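Local coordinates for copper-containing nitrite reductase (Thermus scotoductus, PDB 6HBE), which probably catalyses the one-electron reduction of nitrite to nitric oxide in denitrification, working as a copper-containing homotrimer with an additional cupredoxin-like domain, at residues R22-E27 / V63-R68; P53-E58 / G132-E137; S78-N83 / V110-C115; R29-E34 / F46-P51. One frame throughout, in Å; residues are numbered along the deposited sequence.

Contact 1. Residues R22-E27 / V63-R68; sequences RHFTLE and VHITLR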
# COMPACT_ATOMS: atom_id res chain seq x y z
N ARG C 22 34.50 -11.75 16.60
CA ARG C 22 33.40 -11.21 17.37
C ARG C 22 32.39 -12.30 17.52
O ARG C 22 32.08 -13.01 16.56
CB ARG C 22 32.78 -10.02 16.63
CG ARG C 22 33.71 -8.84 16.39
CD ARG C 22 34.25 -8.29 17.71
NE ARG C 22 33.16 -8.17 18.68
CZ ARG C 22 32.23 -7.20 18.68
NH1 ARG C 22 32.28 -6.20 17.79
NH2 ARG C 22 31.27 -7.20 19.60
N HIS C 23 31.82 -12.43 18.71
CA HIS C 23 30.89 -13.50 18.97
C HIS C 23 29.59 -12.96 19.54
O HIS C 23 29.60 -12.15 20.46
CB HIS C 23 31.53 -14.53 19.91
CG HIS C 23 30.62 -15.68 20.20
ND1 HIS C 23 30.46 -16.21 21.46
CD2 HIS C 23 29.78 -16.37 19.39
CE1 HIS C 23 29.57 -17.18 21.41
NE2 HIS C 23 29.13 -17.29 20.17
N PHE C 24 28.47 -13.42 18.97
CA PHE C 24 27.14 -13.00 19.36
C PHE C 24 26.23 -14.20 19.56
O PHE C 24 26.28 -15.16 18.76
CB PHE C 24 26.52 -12.07 18.29
CG PHE C 24 27.35 -10.84 17.98
CD1 PHE C 24 27.36 -9.74 18.83
CD2 PHE C 24 28.15 -10.80 16.84
CE1 PHE C 24 28.12 -8.61 18.54
CE2 PHE C 24 28.91 -9.68 16.53
CZ PHE C 24 28.90 -8.58 17.38
N THR C 25 25.36 -14.12 20.57
CA THR C 25 24.40 -15.17 20.86
C THR C 25 22.96 -14.67 20.67
O THR C 25 22.58 -13.66 21.26
CB THR C 25 24.59 -15.75 22.27
OG1 THR C 25 25.93 -16.24 22.40
CG2 THR C 25 23.63 -16.93 22.49
N LEU C 26 22.21 -15.32 19.78
CA LEU C 26 20.78 -15.05 19.61
C LEU C 26 19.93 -16.21 20.10
O LEU C 26 20.18 -17.37 19.73
CB LEU C 26 20.47 -14.75 18.12
CG LEU C 26 21.17 -13.53 17.53
CD1 LEU C 26 20.94 -13.44 16.03
CD2 LEU C 26 20.72 -12.24 18.21
N GLU C 27 18.89 -15.90 20.88
CA GLU C 27 18.01 -16.88 21.47
C GLU C 27 16.55 -16.71 21.01
O GLU C 27 15.86 -15.78 21.44
CB GLU C 27 18.10 -16.80 23.01
CG GLU C 27 19.52 -17.03 23.53
CD GLU C 27 19.58 -17.23 25.04
OE1 GLU C 27 18.74 -16.65 25.76
OE2 GLU C 27 20.48 -17.97 25.51
N VAL C 63 32.83 -13.02 12.07
CA VAL C 63 31.65 -12.96 12.92
C VAL C 63 31.22 -14.38 13.23
O VAL C 63 30.90 -15.14 12.31
CB VAL C 63 30.49 -12.21 12.21
CG1 VAL C 63 29.26 -12.12 13.10
CG2 VAL C 63 30.95 -10.83 11.74
N HIS C 64 31.19 -14.73 14.52
CA HIS C 64 30.71 -16.03 14.96
C HIS C 64 29.34 -15.80 15.55
O HIS C 64 29.20 -14.95 16.42
CB HIS C 64 31.62 -16.66 16.07
CG HIS C 64 33.05 -16.88 15.66
ND1 HIS C 64 33.44 -17.88 14.79
CD2 HIS C 64 34.19 -16.24 16.02
CE1 HIS C 64 34.75 -17.83 14.62
NE2 HIS C 64 35.23 -16.85 15.36
N ILE C 65 28.34 -16.55 15.08
CA ILE C 65 26.99 -16.54 15.64
C ILE C 65 26.70 -17.86 16.36
O ILE C 65 26.97 -18.94 15.82
CB ILE C 65 25.91 -16.38 14.52
CG1 ILE C 65 26.12 -15.10 13.71
CG2 ILE C 65 24.50 -16.49 15.11
CD1 ILE C 65 25.98 -13.81 14.50
N THR C 66 26.11 -17.78 17.55
CA THR C 66 25.56 -18.93 18.23
C THR C 66 24.07 -18.70 18.28
O THR C 66 23.65 -17.71 18.82
CB THR C 66 26.11 -19.09 19.67
OG1 THR C 66 27.51 -19.41 19.59
CG2 THR C 66 25.41 -20.18 20.42
N LEU C 67 23.29 -19.58 17.65
CA LEU C 67 21.85 -19.48 17.67
C LEU C 67 21.26 -20.58 18.50
O LEU C 67 21.50 -21.76 18.21
CB LEU C 67 21.34 -19.56 16.24
CG LEU C 67 19.81 -19.67 16.04
CD1 LEU C 67 19.12 -18.39 16.48
CD2 LEU C 67 19.51 -19.97 14.57
N ARG C 68 20.40 -20.26 19.47
CA ARG C 68 19.78 -21.27 20.31
C ARG C 68 18.28 -21.13 20.21
O ARG C 68 17.76 -20.02 20.26
CB ARG C 68 20.16 -21.12 21.80
CG ARG C 68 21.65 -21.13 22.07
CD ARG C 68 21.96 -21.00 23.56
NE ARG C 68 23.37 -20.68 23.75
CZ ARG C 68 24.39 -21.54 23.57
NH1 ARG C 68 24.18 -22.82 23.25
NH2 ARG C 68 25.65 -21.12 23.74
O HOH W 1 26.63 -18.48 23.97
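The imidazole of H23 reaches obliquely across the neighbouring strand and meets the hydroxyl of T66. With CG anti to the backbone N (chi1 -179°), the ring comes edge-on beside the carbonyl of H64, and H23 NE2 donates to T66 OG1 at 2.7 Å, the oxygen lying almost in the ring plane. E100 on the adjoining strand also bonds T66 OG1, so the hydroxyl ties together three strands. An alanine in place of T66 would remove this hydroxyl and would probably leave the H23 ring less firmly fixed. A water spans T25 OG1 and R68 NH2, 2.8 Å from each, while E27 and R68 lie side by side without closing a salt bridge. On the other face, apart from R22, apolar side chains meet: F24 CD2 touches V63 CG1 edge-on at 4.1 Å, and L26 CB packs on L67 CD1. An in-register backbone ladder runs from H64 N on R22 O (2.8 Å) through to R68 N on L26 O (2.9 Å), each N-H aimed nearly along its C=O axis. Segments 22-27 and 63-68, 19° apart, belong to strands 21-36 and 62-69, the parallel pair typical of the Greek-key beta sandwich of a cupredoxin domain.

Contact 2. Residues P53-E58 / G132-E137; sequences PMLVVE and GMIVVE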
# COMPACT_ATOMS: atom_id res chain seq x y z
N PRO C 53 18.54 -7.89 19.74
CA PRO C 53 19.88 -7.38 20.02
C PRO C 53 20.54 -6.76 18.80
O PRO C 53 20.48 -7.34 17.73
CB PRO C 53 20.65 -8.65 20.44
CG PRO C 53 19.60 -9.46 21.11
CD PRO C 53 18.42 -9.29 20.18
N MET C 54 21.12 -5.59 18.96
CA MET C 54 21.84 -4.91 17.88
C MET C 54 23.28 -5.35 17.90
O MET C 54 23.93 -5.25 18.96
CB MET C 54 21.75 -3.38 18.05
CG MET C 54 22.47 -2.61 16.95
SD MET C 54 22.43 -0.80 17.15
CE MET C 54 23.68 -0.57 18.42
N LEU C 55 23.80 -5.79 16.75
CA LEU C 55 25.19 -6.25 16.60
C LEU C 55 25.98 -5.26 15.80
O LEU C 55 25.51 -4.79 14.76
CB LEU C 55 25.21 -7.62 15.88
CG LEU C 55 24.09 -8.60 16.21
CD1 LEU C 55 24.25 -9.90 15.40
CD2 LEU C 55 23.99 -8.90 17.70
N VAL C 56 27.18 -4.89 16.27
CA VAL C 56 28.04 -3.95 15.56
C VAL C 56 29.44 -4.55 15.44
O VAL C 56 30.03 -4.93 16.46
CB VAL C 56 28.14 -2.59 16.29
CG1 VAL C 56 29.07 -1.64 15.54
CG2 VAL C 56 26.76 -1.97 16.45
N VAL C 57 29.95 -4.61 14.22
CA VAL C 57 31.30 -5.10 13.93
C VAL C 57 31.98 -4.16 12.97
O VAL C 57 31.36 -3.19 12.48
CB VAL C 57 31.29 -6.55 13.36
CG1 VAL C 57 30.48 -7.47 14.27
CG2 VAL C 57 30.76 -6.59 11.92
N GLU C 58 33.27 -4.42 12.73
CA GLU C 58 34.06 -3.68 11.75
C GLU C 58 34.20 -4.48 10.46
O GLU C 58 34.19 -5.72 10.51
CB GLU C 58 35.47 -3.36 12.30
CG GLU C 58 35.48 -2.60 13.63
CD GLU C 58 34.95 -1.16 13.56
OE1 GLU C 58 34.10 -0.77 14.41
OE2 GLU C 58 35.37 -0.39 12.68
N GLY C 132 16.13 -7.80 13.66
CA GLY C 132 17.06 -6.83 14.23
C GLY C 132 18.07 -6.31 13.23
O GLY C 132 17.94 -6.57 12.02
N MET C 133 19.06 -5.56 13.72
CA MET C 133 20.11 -4.92 12.91
C MET C 133 21.52 -5.44 13.21
O MET C 133 21.89 -5.62 14.38
CB MET C 133 20.08 -3.39 13.18
CG MET C 133 21.16 -2.52 12.50
SD MET C 133 21.19 -0.77 13.06
CE MET C 133 19.56 -0.16 12.59
N ILE C 134 22.33 -5.61 12.15
CA ILE C 134 23.78 -5.77 12.26
C ILE C 134 24.43 -4.71 11.40
O ILE C 134 24.07 -4.56 10.22
CB ILE C 134 24.33 -7.20 11.94
CG1 ILE C 134 25.89 -7.21 11.94
CG2 ILE C 134 23.84 -7.73 10.61
CD1 ILE C 134 26.50 -8.59 11.99
N VAL C 135 25.32 -3.94 12.03
CA VAL C 135 26.09 -2.88 11.39
C VAL C 135 27.54 -3.33 11.17
O VAL C 135 28.18 -3.86 12.10
CB VAL C 135 26.14 -1.60 12.26
CG1 VAL C 135 26.95 -0.50 11.58
CG2 VAL C 135 24.73 -1.09 12.57
N VAL C 136 28.02 -3.07 9.96
CA VAL C 136 29.42 -3.29 9.54
C VAL C 136 30.04 -1.94 9.22
O VAL C 136 29.79 -1.35 8.17
CB VAL C 136 29.52 -4.26 8.33
CG1 VAL C 136 30.98 -4.54 7.96
CG2 VAL C 136 28.81 -5.57 8.62
N GLU C 137 30.86 -1.43 10.14
CA GLU C 137 31.47 -0.10 9.99
C GLU C 137 32.58 -0.15 8.95
O GLU C 137 33.48 -0.99 9.08
CB GLU C 137 32.17 0.34 11.29
CG GLU C 137 31.41 1.24 12.21
CD GLU C 137 30.81 2.52 11.59
OE1 GLU C 137 29.64 2.69 11.85
OE2 GLU C 137 31.47 3.36 10.94
O HOH W 2 36.04 -0.32 10.16
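A parallel strand pair at the border of a cupredoxin sheet joins 55-58 to 132-137, their short axes 4.6 Å apart and inclined by 16°. Four backbone bonds hold the register: L55 N gives its proton to M133 O, V135 N to L55 O (2.9 Å), V57 N to V135 O (2.9 Å) and E137 N to V57 O. On the face carrying L55, V57, I134 and V136, L55 CB sits 4.0 Å from I134 CG1, which stands anti to the backbone N. V57 and V136 lie alongside each other with the same heading, their CG2 methyls meeting at 4.0 Å. At the far end E58 bends at chi2 (-67°) so that its carboxylate comes over the neighbouring chain, E58 OE2 standing 3.6 Å from E137 CB. A water lies 2.6 Å from E58 OE2 and also near E137 O, in reach of more acceptors than it has protons, whereas the carboxylate of E137 turns off to the hydroxyl of Y203. Strand 131-137 is flanked on its other edge by 109-114. L55 and V57 pack against F24 of strand 21-36 in the opposing sheet of the sandwich, while M54, M133 and V135 rest on Y157 of strand 154-163.

Contact 3. Residues S78-N83 / V110-C115; sequences SIHAAN and VFMYHC. With CU (copper (II) ion), chain M; CU (copper (II) ion), chain N.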
# COMPACT_ATOMS: atom_id res chain seq x y z
N SER C 78 18.28 -15.76 9.18
CA SER C 78 18.96 -15.17 8.04
C SER C 78 19.66 -13.89 8.48
O SER C 78 19.13 -13.13 9.28
CB SER C 78 17.95 -14.83 6.91
OG SER C 78 18.63 -14.14 5.87
N ILE C 79 20.86 -13.65 7.95
CA ILE C 79 21.67 -12.50 8.35
C ILE C 79 22.28 -11.85 7.11
O ILE C 79 23.21 -12.41 6.48
CB ILE C 79 22.73 -12.89 9.44
CG1 ILE C 79 23.60 -11.70 9.83
CG2 ILE C 79 23.57 -14.10 9.02
CD1 ILE C 79 24.06 -11.77 11.27
N HIS C 80 21.77 -10.66 6.75
CA HIS C 80 22.04 -10.10 5.42
C HIS C 80 23.49 -9.63 5.23
O HIS C 80 23.88 -9.40 4.11
CB HIS C 80 21.07 -8.94 5.05
CG HIS C 80 19.62 -9.34 4.91
ND1 HIS C 80 18.65 -8.43 4.53
CD2 HIS C 80 18.98 -10.52 5.06
CE1 HIS C 80 17.47 -9.03 4.50
NE2 HIS C 80 17.64 -10.31 4.80
N ALA C 81 24.25 -9.44 6.32
CA ALA C 81 25.71 -9.15 6.23
C ALA C 81 26.57 -10.30 5.70
O ALA C 81 27.75 -10.06 5.33
CB ALA C 81 26.25 -8.73 7.60
N ALA C 82 26.02 -11.50 5.64
CA ALA C 82 26.74 -12.66 5.09
C ALA C 82 26.53 -12.85 3.58
O ALA C 82 25.39 -13.10 3.16
CB ALA C 82 26.27 -13.91 5.81
N ASN C 83 27.61 -12.72 2.78
CA ASN C 83 27.64 -13.07 1.36
C ASN C 83 28.19 -14.52 1.20
O ASN C 83 29.23 -14.75 0.58
CB ASN C 83 28.49 -12.07 0.54
CG ASN C 83 28.41 -12.30 -0.97
OD1 ASN C 83 27.34 -12.55 -1.52
ND2 ASN C 83 29.55 -12.19 -1.66
N VAL C 110 24.48 -1.23 6.77
CA VAL C 110 23.44 -1.51 7.77
C VAL C 110 22.56 -2.63 7.22
O VAL C 110 21.90 -2.44 6.17
CB VAL C 110 22.60 -0.23 8.06
CG1 VAL C 110 21.46 -0.55 9.04
CG2 VAL C 110 23.49 0.87 8.63
N PHE C 111 22.55 -3.77 7.91
CA PHE C 111 21.93 -5.01 7.44
C PHE C 111 20.83 -5.51 8.37
O PHE C 111 20.97 -5.47 9.60
CB PHE C 111 22.98 -6.09 7.25
CG PHE C 111 24.03 -5.73 6.24
CD1 PHE C 111 23.78 -5.88 4.87
CD2 PHE C 111 25.24 -5.19 6.64
CE1 PHE C 111 24.72 -5.51 3.92
CE2 PHE C 111 26.20 -4.80 5.70
CZ PHE C 111 25.94 -4.96 4.34
N MET C 112 19.76 -6.04 7.79
CA MET C 112 18.72 -6.75 8.56
C MET C 112 19.17 -8.18 8.92
O MET C 112 19.88 -8.84 8.14
CB MET C 112 17.42 -6.83 7.73
CG MET C 112 16.14 -7.28 8.47
SD MET C 112 14.72 -7.10 7.35
CE MET C 112 13.38 -7.87 8.24
N TYR C 113 18.70 -8.67 10.07
CA TYR C 113 18.66 -10.12 10.34
C TYR C 113 17.24 -10.44 10.81
O TYR C 113 16.54 -9.54 11.28
CB TYR C 113 19.76 -10.58 11.35
CG TYR C 113 19.55 -10.18 12.80
CD1 TYR C 113 18.64 -10.88 13.61
CD2 TYR C 113 20.26 -9.13 13.38
CE1 TYR C 113 18.44 -10.54 14.93
CE2 TYR C 113 20.06 -8.78 14.72
CZ TYR C 113 19.14 -9.48 15.48
OH TYR C 113 18.86 -9.18 16.80
N HIS C 114 16.82 -11.69 10.65
CA HIS C 114 15.45 -12.09 10.97
C HIS C 114 15.33 -13.61 11.03
O HIS C 114 16.22 -14.33 10.60
CB HIS C 114 14.43 -11.51 9.92
CG HIS C 114 14.69 -11.93 8.50
ND1 HIS C 114 14.20 -13.10 7.97
CD2 HIS C 114 15.38 -11.33 7.50
CE1 HIS C 114 14.60 -13.23 6.72
NE2 HIS C 114 15.28 -12.15 6.39
N CYS C 115 14.22 -14.10 11.56
CA CYS C 115 14.03 -15.54 11.67
C CYS C 115 13.85 -16.14 10.27
O CYS C 115 13.24 -15.51 9.40
CB CYS C 115 12.79 -15.89 12.52
SG CYS C 115 12.69 -17.67 12.96
CU CU M . 15.98 -11.52 4.61
CU CU N . 10.93 -17.98 14.15
O HOH W 3 16.74 -13.19 3.97
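H80 and H114 turn their rings almost perpendicular, planes at 87°, and meet rim to rim at a copper ion of the catalytic type 2 kind, lodged on an antiparallel cupredoxin strand pair. Neither ring lies over the other: H80 NE2 binds the metal at 2.1 Å and H114 NE2 at 2.0 Å, and H267 of the second subunit supplies the third imidazole. The site thus straddles a subunit interface, as in other copper nitrite reductases. A water completes the set of ligands and is held as well by S78 OG. Each ring is backed from one side. S78 CB rests over the face of H114, whose CG takes the crowded position between backbone N and carbonyl carbon (chi1 58°). M112 O lies over a face of H80, M112 CB packs off-centre on the same ring, and Q239 of the second subunit bonds H80 ND1, fixing its rotation. The backbone sets these positions: S78 and H114 form a hydrogen-bonded pair, with S78 N on H114 O at 2.9 Å, and H80 N reaches M112 O at 3.0 Å. H80 lies within a type I turn from I79 to A82, which places A81 CA over the face of the F111 ring, 4.0 Å from its centroid. C115, next to H114, carries its sulfur to the type 1 copper, so adjacent residues link the two metals, the accepted route for electrons in this family. H114 ND1 donates to C115 O at 3.0 Å, approaching from above the carbonyl plane.

Contact 4. Residues R29-E34 / F46-P51; sequences RSSIFE and FNDMSP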
# COMPACT_ATOMS: atom_id res chain seq x y z
N ARG C 29 12.67 -17.17 20.90
CA ARG C 29 11.61 -17.41 21.90
C ARG C 29 10.25 -16.80 21.56
O ARG C 29 10.13 -16.04 20.61
CB ARG C 29 12.04 -16.90 23.26
CG ARG C 29 12.73 -15.56 23.25
CD ARG C 29 13.63 -15.44 24.45
NE ARG C 29 12.85 -15.59 25.67
CZ ARG C 29 13.34 -15.46 26.89
NH1 ARG C 29 14.63 -15.17 27.11
NH2 ARG C 29 12.51 -15.62 27.92
N SER C 30 9.22 -17.23 22.30
CA SER C 30 7.91 -16.62 22.32
C SER C 30 7.92 -15.50 23.34
O SER C 30 8.45 -15.69 24.45
CB SER C 30 6.85 -17.64 22.77
OG SER C 30 6.49 -18.46 21.69
N SER C 31 7.34 -14.34 23.01
CA SER C 31 7.39 -13.17 23.91
C SER C 31 6.13 -12.30 23.88
O SER C 31 5.24 -12.45 23.00
CB SER C 31 8.60 -12.29 23.57
OG SER C 31 9.83 -13.03 23.45
N ILE C 32 6.08 -11.35 24.81
CA ILE C 32 5.02 -10.36 24.89
C ILE C 32 5.70 -8.99 25.01
O ILE C 32 6.52 -8.80 25.91
CB ILE C 32 4.09 -10.60 26.10
CG1 ILE C 32 3.55 -12.03 26.09
CG2 ILE C 32 2.94 -9.60 26.11
CD1 ILE C 32 2.66 -12.36 27.28
N PHE C 33 5.37 -8.05 24.11
CA PHE C 33 5.96 -6.70 24.11
C PHE C 33 4.94 -5.60 24.52
O PHE C 33 3.81 -5.63 24.06
CB PHE C 33 6.51 -6.38 22.71
CG PHE C 33 7.16 -7.55 22.00
CD1 PHE C 33 8.37 -8.05 22.42
CD2 PHE C 33 6.57 -8.10 20.84
CE1 PHE C 33 8.98 -9.11 21.76
CE2 PHE C 33 7.18 -9.17 20.17
CZ PHE C 33 8.39 -9.66 20.63
N GLU C 34 5.32 -4.65 25.38
CA GLU C 34 4.44 -3.50 25.68
C GLU C 34 4.71 -2.37 24.64
O GLU C 34 5.60 -1.58 24.79
CB GLU C 34 4.59 -2.98 27.13
CG GLU C 34 3.37 -2.15 27.56
CD GLU C 34 3.56 -1.27 28.81
OE1 GLU C 34 4.72 -1.03 29.20
OE2 GLU C 34 2.54 -0.81 29.40
N PHE C 46 13.97 -12.53 19.27
CA PHE C 46 15.30 -12.93 19.70
C PHE C 46 15.59 -12.21 21.02
O PHE C 46 15.51 -10.97 21.11
CB PHE C 46 16.36 -12.59 18.68
CG PHE C 46 16.23 -13.37 17.39
CD1 PHE C 46 16.58 -14.70 17.35
CD2 PHE C 46 15.70 -12.77 16.25
CE1 PHE C 46 16.44 -15.43 16.18
CE2 PHE C 46 15.57 -13.48 15.08
CZ PHE C 46 15.94 -14.82 15.04
N ASN C 47 15.88 -12.99 22.06
CA ASN C 47 16.29 -12.48 23.37
C ASN C 47 15.28 -11.59 24.09
O ASN C 47 15.67 -10.69 24.84
CB ASN C 47 17.63 -11.76 23.27
CG ASN C 47 18.72 -12.60 22.64
OD1 ASN C 47 18.59 -13.12 21.51
ND2 ASN C 47 19.81 -12.73 23.34
N ASP C 48 14.00 -11.86 23.85
CA ASP C 48 12.90 -11.22 24.54
C ASP C 48 12.73 -9.69 24.28
O ASP C 48 12.20 -8.97 25.12
CB ASP C 48 13.03 -11.53 26.03
CG ASP C 48 11.69 -11.64 26.75
OD1 ASP C 48 10.72 -12.26 26.22
OD2 ASP C 48 11.63 -11.15 27.91
N MET C 49 13.21 -9.22 23.12
CA MET C 49 13.07 -7.82 22.66
C MET C 49 12.70 -7.80 21.17
O MET C 49 13.16 -8.67 20.43
CB MET C 49 14.36 -7.03 22.86
CG MET C 49 15.65 -7.82 22.68
SD MET C 49 17.17 -6.91 23.09
CE MET C 49 16.62 -6.01 24.54
N SER C 50 11.89 -6.83 20.74
CA SER C 50 11.61 -6.61 19.30
C SER C 50 11.64 -5.09 19.01
O SER C 50 10.77 -4.37 19.51
CB SER C 50 10.25 -7.18 18.90
OG SER C 50 10.03 -7.00 17.50
N PRO C 51 12.62 -4.58 18.27
CA PRO C 51 13.67 -5.36 17.60
C PRO C 51 14.66 -6.02 18.55
O PRO C 51 14.82 -5.59 19.72
CB PRO C 51 14.41 -4.33 16.75
CG PRO C 51 14.03 -2.99 17.30
CD PRO C 51 12.65 -3.16 17.88
O HOH W 4 8.11 -11.87 26.91
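F46 ends strand 39-46 and opens a type I' turn that runs to M49, carrying the chain past strand 21-36. N47, with positive phi, sends its OD1 back to the backbone N of E27, while its own N lies near R29 CD. D48, also at positive phi, makes the main polar meeting. The R29 guanidinium passes over it obliquely, the two flat groups stacked with planes 24° apart, and D48 CB lies against one guanidinium face. The ion pair is long, R29 NE to D48 OD1 4.0 Å, and the oxygen lies well out of the guanidinium plane, so charge attraction acts without any N-H aimed at it. R29 gets there with CG in the crowded position between backbone N and carbonyl carbon (chi1 43°) and a bend at chi3, its CD coming to 3.6 Å from D48 N. An alanine in place of R29 would remove this flat cover and its charge, and would probably leave the carboxylate of D48 less well held. S31 OG also stands 3.0 Å from D48 OD1, with S45 OG as its hydrogen-bonding partner. A water donates to D48 OD1 at 2.7 Å and accepts from I32 N at 3.0 Å, tying the carboxylate to the strand backbone. After M49, S50 lays its CB over the face of the F33 ring, 3.7 Å from the centroid, and its hydroxyl bonds G129 O. This is a connection between strands of a cupredoxin beta sandwich, lying beside the type 1 copper region.

In the fold
All four contacts belong to the N-terminal cupredoxin domain. Contacts 1 and 4 share strand 21-36, with contact 4 nested inside the loop that contact 1 closes, their centres about 17 Å apart. Contacts 2 and 3 lie in the facing sheet, their centres about 10 Å apart, where strands 131-137 and 109-114 are neighbours and contact 3 is nested within contact 2. The segments of contacts 1 and 2 alternate along the chain, and F24 packs on L55 and V57, joining the two sheets. Y113 of contact 3 meets the other three: its OH bonds P53 O and packs on L26, and its ring meets F46. The sandwich presents ligands for the type 1 and the intersubunit copper.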